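Local coordinates for protein ACDH-11, isoform b (PDB 4Y9L) that belongs to the acyl-CoA dehydrogenase family of flavoproteins and carries flavin-adenine dinucleotide in a tetrameric assembly, at residues B[399-404]-B[454-459]; B[531-536]-B[563-568]. One frame throughout, in Å; residues are numbered along the deposited sequence.

Interaction 1 of 2, residues B[399-404]-B[454-459]; sequences TPVLKL and LDVLRV. With FAD (flavin-adenine dinucleotide), chain D.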
loop_
_atom_site.group_PDB
_atom_site.type_symbol
_atom_site.label_atom_id
_atom_site.label_comp_id
_atom_site.label_asym_id
_atom_site.label_seq_id
_atom_site.Cartn_x
_atom_site.Cartn_y
_atom_site.Cartn_z
ATOM N N THR B 399 0.478 6.767 42.354
ATOM C CA THR B 399 0.841 6.749 40.993
ATOM C C THR B 399 0.661 5.385 40.358
ATOM O O THR B 399 0.027 5.281 39.296
ATOM C CB THR B 399 2.166 7.479 40.670
ATOM O OG1 THR B 399 3.291 6.884 41.261
ATOM C CG2 THR B 399 2.126 8.899 41.186
ATOM N N PRO B 400 1.186 4.329 40.961
ATOM C CA PRO B 400 0.890 3.070 40.290
ATOM C C PRO B 400 -0.599 2.715 40.294
ATOM O O PRO B 400 -1.092 2.160 39.364
ATOM C CB PRO B 400 1.695 2.039 41.095
ATOM C CG PRO B 400 1.994 2.714 42.385
ATOM C CD PRO B 400 2.184 4.142 42.015
ATOM N N VAL B 401 -1.283 3.042 41.355
ATOM C CA VAL B 401 -2.683 2.704 41.523
ATOM C C VAL B 401 -3.484 3.409 40.437
ATOM O O VAL B 401 -4.328 2.791 39.795
ATOM C CB VAL B 401 -3.168 3.141 42.917
ATOM C CG1 VAL B 401 -4.699 3.010 43.061
ATOM C CG2 VAL B 401 -2.513 2.283 43.968
ATOM N N LEU B 402 -3.166 4.692 40.221
ATOM C CA LEU B 402 -3.796 5.473 39.192
ATOM C C LEU B 402 -3.553 4.965 37.788
ATOM O O LEU B 402 -4.483 4.864 36.990
ATOM C CB LEU B 402 -3.351 6.898 39.319
ATOM C CG LEU B 402 -3.802 7.824 38.228
ATOM C CD1 LEU B 402 -5.315 8.036 38.222
ATOM C CD2 LEU B 402 -3.071 9.138 38.356
ATOM N N LYS B 403 -2.319 4.644 37.468
ATOM C CA LYS B 403 -1.997 4.235 36.122
ATOM C C LYS B 403 -2.792 2.907 35.824
ATOM O O LYS B 403 -3.421 2.764 34.777
ATOM C CB LYS B 403 -0.454 4.053 35.996
ATOM C CG LYS B 403 0.179 3.811 34.636
ATOM C CD LYS B 403 -0.251 2.538 33.960
ATOM C CE LYS B 403 0.692 2.039 32.878
ATOM N NZ LYS B 403 0.149 0.866 32.126
ATOM N N LEU B 404 -2.721 1.939 36.729
ATOM C CA LEU B 404 -3.309 0.664 36.466
ATOM C C LEU B 404 -4.841 0.682 36.443
ATOM O O LEU B 404 -5.417 -0.024 35.701
ATOM C CB LEU B 404 -2.808 -0.426 37.468
ATOM C CG LEU B 404 -3.204 -0.437 38.929
ATOM C CD1 LEU B 404 -4.538 -1.175 39.150
ATOM C CD2 LEU B 404 -2.094 -1.084 39.786
ATOM N N LEU B 454 1.506 -5.411 41.724
ATOM C CA LEU B 454 2.646 -5.792 42.589
ATOM C C LEU B 454 3.464 -4.578 43.064
ATOM O O LEU B 454 3.948 -4.541 44.187
ATOM C CB LEU B 454 3.602 -6.683 41.832
ATOM C CG LEU B 454 2.971 -8.027 41.487
ATOM C CD1 LEU B 454 3.968 -8.810 40.654
ATOM C CD2 LEU B 454 2.582 -8.785 42.758
ATOM N N ASP B 455 3.566 -3.563 42.221
ATOM C CA ASP B 455 4.316 -2.397 42.625
ATOM C C ASP B 455 3.587 -1.776 43.775
ATOM O O ASP B 455 4.231 -1.363 44.736
ATOM C CB ASP B 455 4.581 -1.421 41.508
ATOM C CG ASP B 455 5.558 -0.346 41.911
ATOM O OD1 ASP B 455 6.461 -0.613 42.766
ATOM O OD2 ASP B 455 5.443 0.796 41.399
ATOM N N VAL B 456 2.260 -1.805 43.739
ATOM C CA VAL B 456 1.491 -1.312 44.842
ATOM C C VAL B 456 1.821 -2.093 46.132
ATOM O O VAL B 456 1.948 -1.492 47.194
ATOM C CB VAL B 456 -0.012 -1.457 44.594
ATOM C CG1 VAL B 456 -0.796 -0.913 45.786
ATOM C CG2 VAL B 456 -0.405 -0.764 43.348
ATOM N N LEU B 457 1.943 -3.415 46.048
ATOM C CA LEU B 457 2.302 -4.187 47.226
ATOM C C LEU B 457 3.709 -3.858 47.651
ATOM O O LEU B 457 3.949 -3.650 48.807
ATOM C CB LEU B 457 2.148 -5.714 47.034
ATOM C CG LEU B 457 0.721 -6.149 46.689
ATOM C CD1 LEU B 457 0.680 -7.643 46.401
ATOM C CD2 LEU B 457 -0.274 -5.733 47.769
ATOM N N ARG B 458 4.634 -3.783 46.716
ATOM C CA ARG B 458 6.000 -3.391 47.052
ATOM C C ARG B 458 6.046 -1.969 47.715
ATOM O O ARG B 458 6.863 -1.740 48.602
ATOM C CB ARG B 458 6.880 -3.558 45.805
ATOM C CG ARG B 458 8.332 -3.125 45.894
ATOM C CD ARG B 458 8.749 -2.134 44.770
ATOM N NE ARG B 458 9.482 -2.757 43.632
ATOM C CZ ARG B 458 9.067 -2.873 42.354
ATOM N NH1 ARG B 458 7.888 -2.404 41.941
ATOM N NH2 ARG B 458 9.868 -3.468 41.466
ATOM N N VAL B 459 5.151 -1.044 47.349
ATOM C CA VAL B 459 5.013 0.225 48.084
ATOM C C VAL B 459 4.651 -0.053 49.542
ATOM O O VAL B 459 5.214 0.554 50.456
ATOM C CB VAL B 459 3.950 1.155 47.482
ATOM C CG1 VAL B 459 3.677 2.347 48.367
ATOM C CG2 VAL B 459 4.400 1.653 46.149
HETATM P PA FAD D . 6.016 -9.657 29.732
HETATM O O1A FAD D . 6.345 -9.212 31.154
HETATM O O2A FAD D . 6.853 -10.626 28.892
HETATM O O5B FAD D . 4.545 -10.259 29.872
HETATM C C5B FAD D . 3.602 -9.471 30.576
HETATM C C4B FAD D . 2.681 -10.459 31.217
HETATM O O4B FAD D . 3.430 -11.230 32.209
HETATM C C3B FAD D . 1.562 -9.696 31.878
HETATM O O3B FAD D . 0.340 -10.416 31.870
HETATM C C2B FAD D . 2.067 -9.620 33.290
HETATM O O2B FAD D . 0.990 -9.361 34.180
HETATM C C1B FAD D . 2.793 -10.974 33.466
HETATM N N9A FAD D . 3.792 -10.857 34.537
HETATM C C8A FAD D . 5.021 -10.285 34.366
HETATM N N7A FAD D . 5.723 -10.300 35.539
HETATM C C5A FAD D . 4.899 -10.883 36.449
HETATM C C6A FAD D . 4.990 -11.227 37.875
HETATM N N6A FAD D . 6.147 -10.919 38.534
HETATM N N1A FAD D . 3.895 -11.827 38.466
HETATM C C2A FAD D . 2.788 -12.132 37.798
HETATM N N3A FAD D . 2.662 -11.842 36.501
HETATM C C4A FAD D . 3.630 -11.231 35.796
HETATM N N1 FAD D . 9.616 -0.058 26.184
HETATM C C2 FAD D . 10.656 0.804 26.219
HETATM O O2 FAD D . 11.536 0.567 27.062
HETATM N N3 FAD D . 10.744 1.897 25.441
HETATM C C4 FAD D . 9.811 2.205 24.535
HETATM O O4 FAD D . 9.946 3.207 23.797
HETATM C C4X FAD D . 8.650 1.283 24.405
HETATM N N5 FAD D . 7.672 1.456 23.517
HETATM C C5X FAD D . 6.631 0.614 23.483
HETATM C C6 FAD D . 5.610 0.832 22.561
HETATM C C7 FAD D . 4.503 -0.013 22.462
HETATM C C7M FAD D . 3.424 0.251 21.470
HETATM C C8 FAD D . 4.405 -1.170 23.340
HETATM C C8M FAD D . 3.203 -2.090 23.214
HETATM C C9 FAD D . 5.427 -1.410 24.279
HETATM C C9A FAD D . 6.526 -0.566 24.379
HETATM N N10 FAD D . 7.528 -0.766 25.297
HETATM C C10 FAD D . 8.608 0.127 25.318
HETATM C "C1'" FAD D . 7.592 -1.943 26.189
HETATM C "C2'" FAD D . 6.629 -2.106 27.355
HETATM O "O2'" FAD D . 7.022 -1.286 28.456
HETATM C "C3'" FAD D . 6.617 -3.597 27.714
HETATM O "O3'" FAD D . 5.766 -4.297 26.789
HETATM C "C4'" FAD D . 6.172 -3.868 29.153
HETATM O "O4'" FAD D . 7.329 -3.600 29.973
HETATM C "C5'" FAD D . 5.658 -5.317 29.319
HETATM O "O5'" FAD D . 6.784 -6.166 29.031
HETATM P P FAD D . 6.765 -7.401 27.995
HETATM O O1P FAD D . 6.191 -6.909 26.662
HETATM O O2P FAD D . 8.157 -8.002 28.028
HETATM O O3P FAD D . 5.748 -8.312 28.857
#
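Helices 399-404 and 454-459 run nearly antiparallel, their short axes inclined at 165° and 9.2 Å apart at closest approach, with Pro400 set against Val456. Val456 is the side chain on which the apolar contacts converge: its CG2 branch lies 3.8 Å from Val401 CG2 and 4.0 Å from Leu404 CD2, while Pro400 CB, one turn before Leu404, stands 4.2 Å from Val456 CG2. With CG1 anti to the backbone N (chi1 -180°), CG2 of Val456 is placed beside that nitrogen, where the three partners can meet it; the two valines cross at about a right angle. A compact branched residue suits a place between three close neighbours. Proline costs helix 389-419 one backbone bond and kinks it here, but its ring gives a rigid apolar surface to the neighbouring helix.

No hydrogen bond joins the two segments. Asp455 brings its carboxylate to the Pro400 ring, OD2 4.0 Å from CB. That same oxygen forms salt bridges with Arg316 and Arg396, which probably keep this buried acid ionised. Leu454, two residues before Val456, has its CB turned away from the other helix, and its CD1 lies 3.7 Å from N6A of the flavin-adenine dinucleotide. Both helices belong to the C-terminal helical domain of the acyl-CoA dehydrogenase fold; helix 312-338 packs against Thr399 and Pro400, and helix 524-545 covers Val401 and Leu404.

Interaction 2 of 2, residues B[531-536]-B[563-568]; sequences IARIYS and CEQPLI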
loop_
_atom_site.group_PDB
_atom_site.type_symbol
_atom_site.label_atom_id
_atom_site.label_comp_id
_atom_site.label_asym_id
_atom_site.label_seq_id
_atom_site.Cartn_x
_atom_site.Cartn_y
_atom_site.Cartn_z
ATOM N N ILE B 531 -8.040 0.243 46.787
ATOM C CA ILE B 531 -7.439 1.510 47.119
ATOM C C ILE B 531 -7.929 2.607 46.181
ATOM O O ILE B 531 -8.336 3.683 46.616
ATOM C CB ILE B 531 -5.941 1.376 47.021
ATOM C CG1 ILE B 531 -5.432 0.519 48.187
ATOM C CG2 ILE B 531 -5.274 2.749 47.112
ATOM C CD1 ILE B 531 -4.071 -0.062 47.959
ATOM N N ALA B 532 -7.877 2.329 44.888
ATOM C CA ALA B 532 -8.340 3.247 43.880
ATOM C C ALA B 532 -9.799 3.608 44.102
ATOM O O ALA B 532 -10.175 4.738 44.006
ATOM C CB ALA B 532 -8.184 2.629 42.524
ATOM N N ARG B 533 -10.626 2.661 44.434
ATOM C CA ARG B 533 -12.009 3.021 44.564
ATOM C C ARG B 533 -12.296 3.828 45.800
ATOM O O ARG B 533 -13.059 4.786 45.784
ATOM C CB ARG B 533 -12.863 1.780 44.466
ATOM C CG ARG B 533 -13.093 1.433 43.017
ATOM C CD ARG B 533 -13.715 0.068 42.785
ATOM N NE ARG B 533 -13.100 -0.959 43.683
ATOM C CZ ARG B 533 -12.874 -2.244 43.380
ATOM N NH1 ARG B 533 -13.205 -2.731 42.151
ATOM N NH2 ARG B 533 -12.303 -3.043 44.336
ATOM N N ILE B 534 -11.638 3.471 46.875
ATOM C CA ILE B 534 -11.813 4.159 48.114
ATOM C C ILE B 534 -11.338 5.594 47.994
ATOM O O ILE B 534 -12.041 6.522 48.401
ATOM C CB ILE B 534 -11.067 3.397 49.225
ATOM C CG1 ILE B 534 -11.874 2.178 49.628
ATOM C CG2 ILE B 534 -10.776 4.277 50.435
ATOM C CD1 ILE B 534 -11.071 1.204 50.430
ATOM N N TYR B 535 -10.126 5.744 47.480
ATOM C CA TYR B 535 -9.502 7.031 47.327
ATOM C C TYR B 535 -10.379 7.892 46.362
ATOM O O TYR B 535 -10.737 9.035 46.662
ATOM C CB TYR B 535 -8.094 6.823 46.791
ATOM C CG TYR B 535 -7.053 7.887 47.153
ATOM C CD1 TYR B 535 -7.392 9.216 47.363
ATOM C CD2 TYR B 535 -5.703 7.563 47.174
ATOM C CE1 TYR B 535 -6.417 10.168 47.650
ATOM C CE2 TYR B 535 -4.743 8.506 47.474
ATOM C CZ TYR B 535 -5.086 9.820 47.700
ATOM O OH TYR B 535 -4.073 10.767 48.015
ATOM N N SER B 536 -10.726 7.323 45.227
ATOM C CA SER B 536 -11.508 8.037 44.262
ATOM C C SER B 536 -12.865 8.444 44.883
ATOM O O SER B 536 -13.343 9.572 44.705
ATOM C CB SER B 536 -11.733 7.181 43.011
ATOM O OG SER B 536 -10.539 6.952 42.298
ATOM N N CYS B 563 -21.787 3.929 46.431
ATOM C CA CYS B 563 -22.796 3.012 46.958
ATOM C C CYS B 563 -23.435 2.069 45.961
ATOM O O CYS B 563 -24.014 1.076 46.391
ATOM C CB CYS B 563 -23.956 3.790 47.605
ATOM S SG CYS B 563 -23.487 4.973 48.884
ATOM N N GLU B 564 -23.360 2.363 44.669
ATOM C CA GLU B 564 -23.987 1.547 43.644
ATOM C C GLU B 564 -23.017 0.558 43.012
ATOM O O GLU B 564 -23.371 -0.170 42.105
ATOM C CB GLU B 564 -24.660 2.447 42.583
ATOM C CG GLU B 564 -26.011 2.982 43.047
ATOM C CD GLU B 564 -26.735 3.848 42.027
ATOM O OE1 GLU B 564 -26.229 4.106 40.936
ATOM O OE2 GLU B 564 -27.861 4.285 42.310
ATOM N N GLN B 565 -21.788 0.505 43.500
ATOM C CA GLN B 565 -20.859 -0.553 43.079
ATOM C C GLN B 565 -19.927 -0.863 44.257
ATOM O O GLN B 565 -19.703 0.013 45.075
ATOM C CB GLN B 565 -20.054 -0.095 41.857
ATOM C CG GLN B 565 -18.681 0.416 42.199
ATOM C CD GLN B 565 -17.943 1.061 41.033
ATOM O OE1 GLN B 565 -18.217 0.707 39.829
ATOM N NE2 GLN B 565 -16.963 2.009 41.368
ATOM N N PRO B 566 -19.341 -2.071 44.328
ATOM C CA PRO B 566 -18.507 -2.346 45.480
ATOM C C PRO B 566 -17.205 -1.563 45.488
ATOM O O PRO B 566 -16.454 -1.553 44.517
ATOM C CB PRO B 566 -18.209 -3.830 45.354
ATOM C CG PRO B 566 -19.350 -4.349 44.548
ATOM C CD PRO B 566 -19.563 -3.280 43.529
ATOM N N LEU B 567 -16.962 -0.893 46.588
ATOM C CA LEU B 567 -15.724 -0.228 46.797
ATOM C C LEU B 567 -14.663 -1.270 47.033
ATOM O O LEU B 567 -13.568 -1.171 46.508
ATOM C CB LEU B 567 -15.837 0.737 47.967
ATOM C CG LEU B 567 -16.648 1.983 47.617
ATOM C CD1 LEU B 567 -16.934 2.764 48.886
ATOM C CD2 LEU B 567 -15.916 2.912 46.664
ATOM N N ILE B 568 -14.966 -2.282 47.807
ATOM C CA ILE B 568 -14.002 -3.342 48.009
ATOM C C ILE B 568 -14.656 -4.627 47.520
ATOM O O ILE B 568 -15.818 -4.855 47.760
ATOM C CB ILE B 568 -13.517 -3.455 49.471
ATOM C CG1 ILE B 568 -12.627 -4.686 49.650
ATOM C CG2 ILE B 568 -14.691 -3.542 50.413
ATOM C CD1 ILE B 568 -11.868 -4.696 50.954
#
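Arg533 reaches from its helix to the backbone of the loop at Leu567, its guanidinium lying beneath one peptide oxygen and oblique to the next. Arg533 NE donates to Leu567 O at 2.9 Å, a bent bond (131° at the hydrogen) whose donor stands above the carbonyl plane and whose acceptor is tilted from the guanidinium plane. Arg533 NH2 adds a weak bond to Leu567 O at 3.1 Å. Pro566 O lies over one face of the guanidinium, offset toward its rim, 3.5 Å from Arg533 NE. The bend at chi3 (-42°) turns the arginine head toward these carbonyls, and a weak hydrogen bond from Arg533 NH2 to Thr530 OG1 also reaches back toward its own helix.

Segment 563-568 forms no regular helix or strand; it leads from the end of helix 552-563 toward helix 578-587, in the C-terminal helical region of this acyl-CoA dehydrogenase relative. Arginine suits the place because its long apolar stem ends in donors that can reach Leu567 O.

Leu567 CD2 rests 3.5 Å from Arg533 O and 3.9 Å from Arg533 CB, so the leucine packs against the helix backbone while its own carbonyl oxygen accepts from Arg533 NE; Val495 and Ala498 of helix 486-512 also touch it. Gln565 approaches the arginine stem, NE2 lying 4.0 Å from Arg533 CD, while its OE1 accepts a hydrogen bond from Lys360.

How the interactions relate
Interaction 1 is buried, its centre about 13 Å from the centre of the chain, whereas interaction 2, whose centre lies about 21 Å out, is partly buried. They share no helix, but helix 524-545 of interaction 2 packs directly on interaction 1: Val401 CG1 is 3.5 Å from Ala532 CB, and Val456 CG1 is 4.0 Å from Ile531 CD1. The small side chain of Ala532 is consistent with so close an approach. Helix 524-545 therefore presents apolar residues to the inner helix pair and an arginine to the outer loop. Between two helices, apolar branches and one carboxylate paired elsewhere meet without a hydrogen bond, while beside an irregular loop an arginine donates to a backbone carbonyl oxygen.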